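Local coordinates for glycoside Hydrolase (Bacteroides uniformis, PDB 5T99), which is a family 2 glycoside hydrolase that probably removes galactose units from agarose-derived oligosaccharides in a gut bacterium, at residues L158-A166 against W553-E561; M321-R332 against D726-T734. All blocks are in the same frame, centred on the assembly; numbering follows the deposited sequence. Where two conformers were deposited one is given.

Contact 1 of 2, residues L158-A166 against W553-E561. With GIF (D-galacto-isofagomine), chain C.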
loop_
_atom_site.group_PDB
_atom_site.type_symbol
_atom_site.label_atom_id
_atom_site.label_comp_id
_atom_site.label_asym_id
_atom_site.label_seq_id
_atom_site.Cartn_x
_atom_site.Cartn_y
_atom_site.Cartn_z
ATOM N N LEU A 158 -18.740 -10.640 -8.015
ATOM C CA LEU A 158 -18.238 -10.271 -9.336
ATOM C C LEU A 158 -18.054 -8.753 -9.489
ATOM O O LEU A 158 -18.277 -8.193 -10.563
ATOM C CB LEU A 158 -19.147 -10.856 -10.426
ATOM C CG LEU A 158 -19.456 -12.350 -10.248
ATOM C CD1 LEU A 158 -20.593 -12.804 -11.156
ATOM C CD2 LEU A 158 -18.190 -13.168 -10.480
ATOM N N SER A 159 -17.634 -8.112 -8.399
ATOM C CA SER A 159 -17.433 -6.669 -8.346
ATOM C C SER A 159 -15.962 -6.265 -8.218
ATOM O O SER A 159 -15.657 -5.060 -8.146
ATOM C CB SER A 159 -18.218 -6.096 -7.172
ATOM O OG SER A 159 -17.690 -6.548 -5.941
ATOM N N SER A 160 -15.068 -7.262 -8.206
ATOM C CA SER A 160 -13.631 -7.047 -8.005
ATOM C C SER A 160 -12.810 -8.207 -8.564
ATOM O O SER A 160 -13.150 -9.352 -8.334
ATOM C CB SER A 160 -13.331 -6.878 -6.519
ATOM O OG SER A 160 -11.988 -6.492 -6.338
ATOM N N ARG A 161 -11.729 -7.903 -9.278
ATOM C CA ARG A 161 -10.807 -8.931 -9.791
ATOM C C ARG A 161 -9.776 -9.380 -8.749
ATOM O O ARG A 161 -9.047 -10.332 -8.976
ATOM C CB ARG A 161 -10.060 -8.430 -11.029
ATOM C CG ARG A 161 -10.969 -7.951 -12.144
ATOM C CD ARG A 161 -10.198 -7.626 -13.409
ATOM N NE ARG A 161 -9.221 -6.541 -13.231
ATOM C CZ ARG A 161 -7.909 -6.694 -13.021
ATOM N NH1 ARG A 161 -7.143 -5.619 -12.884
ATOM N NH2 ARG A 161 -7.339 -7.889 -12.944
ATOM N N TRP A 162 -9.701 -8.680 -7.619
ATOM C CA TRP A 162 -8.808 -9.042 -6.513
ATOM C C TRP A 162 -9.611 -8.975 -5.229
ATOM O O TRP A 162 -10.746 -8.511 -5.239
ATOM C CB TRP A 162 -7.617 -8.074 -6.443
ATOM C CG TRP A 162 -8.020 -6.637 -6.259
ATOM C CD1 TRP A 162 -8.159 -5.968 -5.082
ATOM C CD2 TRP A 162 -8.367 -5.713 -7.289
ATOM N NE1 TRP A 162 -8.557 -4.674 -5.312
ATOM C CE2 TRP A 162 -8.690 -4.489 -6.661
ATOM C CE3 TRP A 162 -8.410 -5.789 -8.682
ATOM C CZ2 TRP A 162 -9.059 -3.351 -7.380
ATOM C CZ3 TRP A 162 -8.778 -4.653 -9.402
ATOM C CH2 TRP A 162 -9.097 -3.449 -8.743
ATOM N N TYR A 163 -9.017 -9.422 -4.127
ATOM C CA TYR A 163 -9.682 -9.394 -2.821
ATOM C C TYR A 163 -9.924 -7.945 -2.382
ATOM O O TYR A 163 -8.961 -7.201 -2.167
ATOM C CB TYR A 163 -8.830 -10.104 -1.771
ATOM C CG TYR A 163 -9.388 -10.057 -0.377
ATOM C CD1 TYR A 163 -10.392 -10.930 0.002
ATOM C CD2 TYR A 163 -8.913 -9.148 0.566
ATOM C CE1 TYR A 163 -10.928 -10.905 1.280
ATOM C CE2 TYR A 163 -9.441 -9.113 1.854
ATOM C CZ TYR A 163 -10.449 -10.007 2.202
ATOM O OH TYR A 163 -11.005 -10.027 3.454
ATOM N N PRO A 164 -11.199 -7.548 -2.249
ATOM C CA PRO A 164 -11.520 -6.187 -1.813
ATOM C C PRO A 164 -11.660 -6.002 -0.307
ATOM O O PRO A 164 -11.563 -4.864 0.179
ATOM C CB PRO A 164 -12.873 -5.935 -2.467
ATOM C CG PRO A 164 -13.520 -7.278 -2.487
ATOM C CD PRO A 164 -12.418 -8.308 -2.571
ATOM N N GLY A 165 -11.906 -7.094 0.417
ATOM C CA GLY A 165 -12.420 -7.008 1.787
ATOM C C GLY A 165 -13.908 -6.679 1.777
ATOM O O GLY A 165 -14.501 -6.479 0.714
ATOM N N ALA A 166 -14.513 -6.638 2.959
ATOM C CA ALA A 166 -15.917 -6.240 3.103
ATOM C C ALA A 166 -16.121 -5.666 4.486
ATOM O O ALA A 166 -15.691 -6.263 5.474
ATOM C CB ALA A 166 -16.842 -7.429 2.889
ATOM N N TRP A 553 4.659 -6.306 -11.014
ATOM C CA TRP A 553 3.455 -6.990 -10.531
ATOM C C TRP A 553 3.847 -8.299 -9.805
ATOM O O TRP A 553 4.021 -9.313 -10.469
ATOM C CB TRP A 553 2.497 -7.304 -11.701
ATOM C CG TRP A 553 1.175 -7.718 -11.162
ATOM C CD1 TRP A 553 0.727 -8.988 -10.937
ATOM C CD2 TRP A 553 0.170 -6.839 -10.662
ATOM N NE1 TRP A 553 -0.517 -8.951 -10.342
ATOM C CE2 TRP A 553 -0.877 -7.640 -10.160
ATOM C CE3 TRP A 553 0.057 -5.443 -10.586
ATOM C CZ2 TRP A 553 -2.033 -7.086 -9.599
ATOM C CZ3 TRP A 553 -1.074 -4.898 -10.040
ATOM C CH2 TRP A 553 -2.114 -5.712 -9.552
ATOM N N THR A 554 4.010 -8.347 -8.480
ATOM C CA THR A 554 3.800 -7.292 -7.500
ATOM C C THR A 554 4.918 -7.348 -6.469
ATOM O O THR A 554 5.691 -8.309 -6.432
ATOM C CB THR A 554 2.488 -7.520 -6.733
ATOM O OG1 THR A 554 2.479 -8.838 -6.167
ATOM C CG2 THR A 554 1.311 -7.396 -7.654
ATOM N N GLY A 555 4.980 -6.338 -5.608
ATOM C CA GLY A 555 5.958 -6.294 -4.522
ATOM C C GLY A 555 5.694 -7.314 -3.429
ATOM O O GLY A 555 6.608 -7.997 -2.977
ATOM N N PHE A 556 4.433 -7.395 -3.013
ATOM C CA PHE A 556 3.944 -8.375 -2.031
ATOM C C PHE A 556 2.890 -9.212 -2.732
ATOM O O PHE A 556 2.170 -8.701 -3.610
ATOM C CB PHE A 556 3.263 -7.679 -0.831
ATOM C CG PHE A 556 4.131 -7.544 0.400
ATOM C CD1 PHE A 556 3.683 -8.019 1.640
ATOM C CD2 PHE A 556 5.375 -6.918 0.343
ATOM C CE1 PHE A 556 4.460 -7.871 2.788
ATOM C CE2 PHE A 556 6.159 -6.776 1.496
ATOM C CZ PHE A 556 5.698 -7.253 2.713
ATOM N N ASP A 557 2.761 -10.477 -2.333
ATOM C CA ASP A 557 1.576 -11.239 -2.720
ATOM C C ASP A 557 0.352 -10.589 -2.084
ATOM O O ASP A 557 0.449 -9.866 -1.075
ATOM C CB ASP A 557 1.657 -12.725 -2.313
ATOM C CG ASP A 557 2.481 -13.557 -3.271
ATOM O OD1 ASP A 557 2.373 -13.349 -4.501
ATOM O OD2 ASP A 557 3.227 -14.445 -2.795
ATOM N N TYR A 558 -0.794 -10.867 -2.689
ATOM C CA TYR A 558 -2.084 -10.309 -2.272
ATOM C C TYR A 558 -3.159 -11.384 -2.382
ATOM O O TYR A 558 -2.986 -12.371 -3.076
ATOM C CB TYR A 558 -2.448 -9.109 -3.161
ATOM C CG TYR A 558 -2.464 -9.440 -4.636
ATOM C CD1 TYR A 558 -3.632 -9.878 -5.265
ATOM C CD2 TYR A 558 -1.316 -9.335 -5.405
ATOM C CE1 TYR A 558 -3.653 -10.181 -6.618
ATOM C CE2 TYR A 558 -1.329 -9.647 -6.757
ATOM C CZ TYR A 558 -2.498 -10.062 -7.359
ATOM O OH TYR A 558 -2.502 -10.372 -8.698
ATOM N N LEU A 559 -4.273 -11.153 -1.707
ATOM C CA LEU A 559 -5.406 -12.067 -1.704
ATOM C C LEU A 559 -6.217 -11.917 -2.984
ATOM O O LEU A 559 -6.381 -10.808 -3.481
ATOM C CB LEU A 559 -6.282 -11.790 -0.481
ATOM C CG LEU A 559 -5.669 -12.160 0.878
ATOM C CD1 LEU A 559 -6.358 -11.414 2.007
ATOM C CD2 LEU A 559 -5.750 -13.660 1.126
ATOM N N GLY A 560 -6.721 -13.041 -3.504
ATOM C CA GLY A 560 -7.420 -13.101 -4.805
ATOM C C GLY A 560 -8.940 -13.166 -4.693
ATOM O O GLY A 560 -9.479 -13.556 -3.641
ATOM N N GLU A 561 -9.619 -12.781 -5.784
ATOM C CA GLU A 561 -11.093 -12.871 -5.940
ATOM C C GLU A 561 -11.915 -12.125 -4.874
ATOM O O GLU A 561 -12.117 -12.607 -3.752
ATOM C CB GLU A 561 -11.550 -14.341 -6.029
ATOM C CG GLU A 561 -10.647 -15.270 -6.843
ATOM C CD GLU A 561 -10.312 -14.743 -8.235
ATOM O OE1 GLU A 561 -9.179 -14.994 -8.703
ATOM O OE2 GLU A 561 -11.172 -14.083 -8.860
HETATM C C GIF C . -3.590 -6.168 -14.057
HETATM N N GIF C . -2.613 -6.703 -14.994
HETATM O O GIF C . -0.808 -10.662 -14.323
HETATM C C1 GIF C . -3.359 -6.750 -12.676
HETATM O O1 GIF C . -4.481 -8.827 -13.126
HETATM C C2 GIF C . -3.231 -8.271 -12.722
HETATM O O2 GIF C . -4.449 -6.391 -11.830
HETATM C C3 GIF C . -2.135 -8.715 -13.685
HETATM C C4 GIF C . -2.376 -8.133 -15.075
HETATM C C5 GIF C . -2.057 -10.241 -13.756
#
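Tyr163 and Leu559 lie side by side and point the same way. Their beta carbons are close, Tyr163 CB to Leu559 CB at 3.3 Å. From there Leu559 CD1 reaches over one face of the tyrosine ring, 4.0 Å from the Tyr163 ring centroid, a CH-pi contact. The backbone N of Gly165 sits over the opposite face, offset toward the rim, so the ring is held between the two. The backbones join through one hydrogen bond, Tyr163 N to Leu559 O at 3.0 Å; the donor stands above the carbonyl plane. The ring carries its hydroxyl away from Leu559 to Asp62. Glu561 is the other large contributor: its backbone runs past Trp162 and Tyr163, with Glu561 C 3.8 Å from Trp162 O.

This is where a loop of the sugar binding domain meets the loop that follows strand 549-552 of the family 2 barrel, and together they line the galacto-isofagomine pocket. Arg161 is bent at chi3 (-62°), and its guanidinium meets the ligand with its edge. Arg161 NH1 donates to ligand O2 at 3.0 Å, and Arg161 NH2 donates to ligand O1, also at 3.0 Å. Asp373 holds Arg161 NE in a salt bridge. Trp553 lays one ring face against the sugar mimic, with Trp553 CZ2 3.4 Å from ligand C1. Thr554 CG2 backs the other face. Trp553 NE1 donates in the ring plane to Tyr558 OH at 2.9 Å, which helps to fix the turn of the indole. Replacing Trp553 by an alanine is likely to leave that ligand face without its aromatic platform and Tyr558 OH without its indole donor. Glu494, His349, Ser497 and Trp530 also hydrogen-bond the ligand.

Contact 2 of 2, residues M321-R332 against D726-T734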
loop_
_atom_site.group_PDB
_atom_site.type_symbol
_atom_site.label_atom_id
_atom_site.label_comp_id
_atom_site.label_asym_id
_atom_site.label_seq_id
_atom_site.Cartn_x
_atom_site.Cartn_y
_atom_site.Cartn_z
ATOM N N MET A 321 -3.749 -9.950 8.058
ATOM C CA MET A 321 -4.439 -8.805 8.665
ATOM C C MET A 321 -5.659 -8.331 7.877
ATOM O O MET A 321 -6.377 -7.450 8.351
ATOM C CB MET A 321 -3.471 -7.632 8.854
ATOM C CG MET A 321 -2.302 -7.913 9.791
ATOM S SD MET A 321 -2.779 -8.274 11.501
ATOM C CE MET A 321 -3.722 -6.811 11.952
ATOM N N GLY A 322 -5.915 -8.904 6.703
ATOM C CA GLY A 322 -7.052 -8.480 5.900
ATOM C C GLY A 322 -6.932 -7.035 5.418
ATOM O O GLY A 322 -5.823 -6.493 5.317
ATOM N N ALA A 323 -8.078 -6.414 5.154
ATOM C CA ALA A 323 -8.147 -5.060 4.582
ATOM C C ALA A 323 -8.339 -3.932 5.597
ATOM O O ALA A 323 -8.180 -2.769 5.234
ATOM C CB ALA A 323 -9.248 -4.989 3.533
ATOM N N ALA A 324 -8.680 -4.238 6.849
ATOM C CA ALA A 324 -8.801 -3.179 7.861
ATOM C C ALA A 324 -7.481 -2.394 7.968
ATOM O O ALA A 324 -6.411 -2.999 8.036
ATOM C CB ALA A 324 -9.189 -3.753 9.215
ATOM N N VAL A 325 -7.562 -1.061 7.955
ATOM C CA VAL A 325 -6.360 -0.228 7.990
ATOM C C VAL A 325 -5.584 -0.505 9.267
ATOM O O VAL A 325 -6.140 -0.474 10.364
ATOM C CB VAL A 325 -6.656 1.288 7.894
ATOM C CG1 VAL A 325 -5.392 2.118 8.139
ATOM C CG2 VAL A 325 -7.204 1.627 6.522
ATOM N N ASN A 326 -4.301 -0.805 9.102
ATOM C CA ASN A 326 -3.391 -0.946 10.223
ATOM C C ASN A 326 -2.048 -0.326 9.849
ATOM O O ASN A 326 -1.354 -0.807 8.959
ATOM C CB ASN A 326 -3.242 -2.418 10.599
ATOM C CG ASN A 326 -2.385 -2.620 11.832
ATOM O OD1 ASN A 326 -1.168 -2.364 11.822
ATOM N ND2 ASN A 326 -3.009 -3.098 12.903
ATOM N N VAL A 327 -1.676 0.719 10.576
ATOM C CA VAL A 327 -0.504 1.537 10.243
ATOM C C VAL A 327 0.779 0.700 10.248
ATOM O O VAL A 327 1.571 0.780 9.309
ATOM C CB VAL A 327 -0.382 2.761 11.203
ATOM C CG1 VAL A 327 0.920 3.533 10.965
ATOM C CG2 VAL A 327 -1.589 3.676 11.045
ATOM N N ARG A 328 0.980 -0.095 11.297
ATOM C CA ARG A 328 2.189 -0.928 11.395
ATOM C C ARG A 328 2.299 -1.956 10.273
ATOM O O ARG A 328 3.387 -2.140 9.715
ATOM C CB ARG A 328 2.308 -1.608 12.762
ATOM C CG ARG A 328 3.516 -2.544 12.917
ATOM C CD ARG A 328 4.869 -1.905 12.569
ATOM N NE ARG A 328 5.908 -2.918 12.368
ATOM C CZ ARG A 328 7.090 -2.727 11.774
ATOM N NH1 ARG A 328 7.443 -1.543 11.271
ATOM N NH2 ARG A 328 7.931 -3.751 11.659
ATOM N N ALA A 329 1.190 -2.605 9.926
ATOM C CA ALA A 329 1.183 -3.546 8.795
ATOM C C ALA A 329 1.692 -2.888 7.513
ATOM O O ALA A 329 2.545 -3.447 6.827
ATOM C CB ALA A 329 -0.216 -4.114 8.570
ATOM N N ASP A 330 1.164 -1.696 7.211
ATOM C CA ASP A 330 1.597 -0.922 6.029
ATOM C C ASP A 330 3.057 -0.480 6.145
ATOM O O ASP A 330 3.818 -0.626 5.192
ATOM C CB ASP A 330 0.702 0.310 5.780
ATOM C CG ASP A 330 -0.619 -0.023 5.078
ATOM O OD1 ASP A 330 -0.816 -1.137 4.589
ATOM O OD2 ASP A 330 -1.476 0.868 4.988
ATOM N N GLU A 331 3.446 0.033 7.308
ATOM C CA GLU A 331 4.824 0.464 7.529
ATOM C C GLU A 331 5.816 -0.672 7.256
ATOM O O GLU A 331 6.786 -0.496 6.529
ATOM C CB GLU A 331 5.007 0.992 8.953
ATOM C CG GLU A 331 6.347 1.680 9.176
ATOM C CD GLU A 331 6.588 2.071 10.627
ATOM O OE1 GLU A 331 6.268 1.284 11.548
ATOM O OE2 GLU A 331 7.129 3.173 10.837
ATOM N N ARG A 332 5.549 -1.832 7.842
ATOM C CA ARG A 332 6.365 -3.030 7.631
ATOM C C ARG A 332 6.474 -3.388 6.150
ATOM O O ARG A 332 7.584 -3.599 5.630
ATOM C CB ARG A 332 5.777 -4.204 8.409
ATOM C CG ARG A 332 6.464 -5.537 8.183
ATOM C CD ARG A 332 5.895 -6.570 9.127
ATOM N NE ARG A 332 6.408 -7.907 8.868
ATOM C CZ ARG A 332 5.852 -8.819 8.068
ATOM N NH1 ARG A 332 4.734 -8.572 7.375
ATOM N NH2 ARG A 332 6.429 -10.013 7.966
ATOM N N ASP A 726 -1.382 0.730 22.265
ATOM C CA ASP A 726 -2.499 1.472 21.677
ATOM C C ASP A 726 -3.650 0.565 21.252
ATOM O O ASP A 726 -4.686 1.059 20.805
ATOM C CB ASP A 726 -2.020 2.351 20.500
ATOM C CG ASP A 726 -1.325 1.553 19.363
ATOM O OD1 ASP A 726 -1.153 0.311 19.452
ATOM O OD2 ASP A 726 -0.947 2.186 18.356
ATOM N N GLY A 727 -3.472 -0.754 21.378
ATOM C CA GLY A 727 -4.446 -1.723 20.862
ATOM C C GLY A 727 -4.405 -2.040 19.361
ATOM O O GLY A 727 -5.157 -2.895 18.901
ATOM N N LYS A 728 -3.530 -1.357 18.623
ATOM C CA LYS A 728 -3.424 -1.474 17.163
ATOM C C LYS A 728 -2.053 -1.998 16.685
ATOM O O LYS A 728 -1.974 -2.734 15.691
ATOM C CB LYS A 728 -3.724 -0.104 16.538
ATOM C CG LYS A 728 -4.924 0.595 17.169
ATOM C CD LYS A 728 -5.111 2.023 16.666
ATOM C CE LYS A 728 -4.087 2.987 17.259
ATOM N NZ LYS A 728 -4.305 4.399 16.824
ATOM N N ASP A 729 -0.992 -1.622 17.395
ATOM C CA ASP A 729 0.386 -1.947 17.013
ATOM C C ASP A 729 0.690 -3.435 17.125
ATOM O O ASP A 729 0.127 -4.123 17.971
ATOM C CB ASP A 729 1.339 -1.156 17.921
ATOM C CG ASP A 729 2.717 -1.009 17.350
ATOM O OD1 ASP A 729 2.932 -1.310 16.144
ATOM O OD2 ASP A 729 3.603 -0.571 18.125
ATOM N N LEU A 730 1.594 -3.912 16.272
ATOM C CA LEU A 730 1.818 -5.334 16.059
ATOM C C LEU A 730 3.279 -5.698 16.225
ATOM O O LEU A 730 4.148 -4.892 15.924
ATOM C CB LEU A 730 1.421 -5.712 14.627
ATOM C CG LEU A 730 0.036 -5.322 14.114
ATOM C CD1 LEU A 730 -0.056 -5.515 12.607
ATOM C CD2 LEU A 730 -1.040 -6.133 14.821
ATOM N N SER A 731 3.544 -6.916 16.683
ATOM C CA SER A 731 4.847 -7.543 16.474
ATOM C C SER A 731 4.650 -8.688 15.498
ATOM O O SER A 731 3.731 -9.480 15.652
ATOM C CB SER A 731 5.468 -8.050 17.777
ATOM O OG SER A 731 6.850 -8.373 17.581
ATOM N N TYR A 732 5.495 -8.735 14.475
ATOM C CA TYR A 732 5.530 -9.826 13.498
ATOM C C TYR A 732 6.656 -10.793 13.881
ATOM O O TYR A 732 7.844 -10.495 13.680
ATOM C CB TYR A 732 5.766 -9.286 12.081
ATOM C CG TYR A 732 4.534 -8.703 11.422
ATOM C CD1 TYR A 732 3.818 -9.424 10.457
ATOM C CD2 TYR A 732 4.082 -7.427 11.755
ATOM C CE1 TYR A 732 2.694 -8.886 9.846
ATOM C CE2 TYR A 732 2.958 -6.885 11.146
ATOM C CZ TYR A 732 2.268 -7.611 10.193
ATOM O OH TYR A 732 1.159 -7.045 9.606
ATOM N N ILE A 733 6.274 -11.953 14.410
ATOM C CA ILE A 733 7.233 -12.940 14.910
ATOM C C ILE A 733 7.420 -14.056 13.888
ATOM O O ILE A 733 6.536 -14.886 13.699
ATOM C CB ILE A 733 6.788 -13.491 16.290
ATOM C CG1 ILE A 733 6.689 -12.345 17.307
ATOM C CG2 ILE A 733 7.761 -14.555 16.787
ATOM C CD1 ILE A 733 5.828 -12.649 18.522
ATOM N N THR A 734 8.566 -14.046 13.212
ATOM C CA THR A 734 8.937 -15.122 12.302
ATOM C C THR A 734 9.082 -16.421 13.087
ATOM O O THR A 734 9.651 -16.426 14.183
ATOM C CB THR A 734 10.274 -14.837 11.577
ATOM O OG1 THR A 734 10.170 -13.618 10.831
ATOM C CG2 THR A 734 10.640 -15.986 10.622
HETATM O O HOH W 1 6.146 -5.001 14.293
#
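Arg332 CG stands opposite its backbone N (chi1 175°) and the chain runs extended as far as NE, which carries it from its helix to Tyr732, whose own CG lies beside its backbone N (chi1 -79°). The guanidinium lies flat on the ring, centres 3.7 Å apart and planes 5° from parallel, as an off-centre cation-pi stack. Arg332 CD covers the same face, and Arg332 NH2 donates to Cys593 O. At the far end of the ring, Tyr732 OH touches Ala329 CB at 3.4 Å and also meets Met321 CG.

Helix 327-339 of the barrel domain here packs on strand 730-738 of the C-terminal domain; the axes of the segments 327-332 and 730-734 come within 9.0 Å. Asn326 is the N-cap: its OD1 accepts from Ala329 N at 3.0 Å. Its other amide atom works across the contact, Asn326 ND2 donating to Lys728 O at 3.0 Å. Both ends of the amide are thus used, which fixes its rotation. Leu730 CD1 packs against Asn326 OD1 at 3.4 Å and meets Met321 CE tip to tip. Arg328 lays its CB and CG by Asp729 OD1; Asp719 pairs with the arginine's guanidinium, while Arg720 pairs with the aspartate.

How the contacts relate
From the N terminus the chain first passes 158-166, in a loop between strands 146-153 and 172-177 of the sugar binding domain. It then crosses the second family 2 region, enters the barrel and reaches 321-332, where helix 327-339 begins. Contact 1 closes when the chain arrives at 553-561, after the barrel strand 549-552. Contact 2 closes later, at 726-734 in the C-terminal domain. The segments of contact 1 are 387 residues apart and those of contact 2 are 394, and the two loops cross. Contact 1 ties the N-terminal domain to the barrel; contact 2 ties the barrel to the C-terminal domain. Their centres are about 18 Å apart, and Pro164 and Gly165 pack on Ala323 between them.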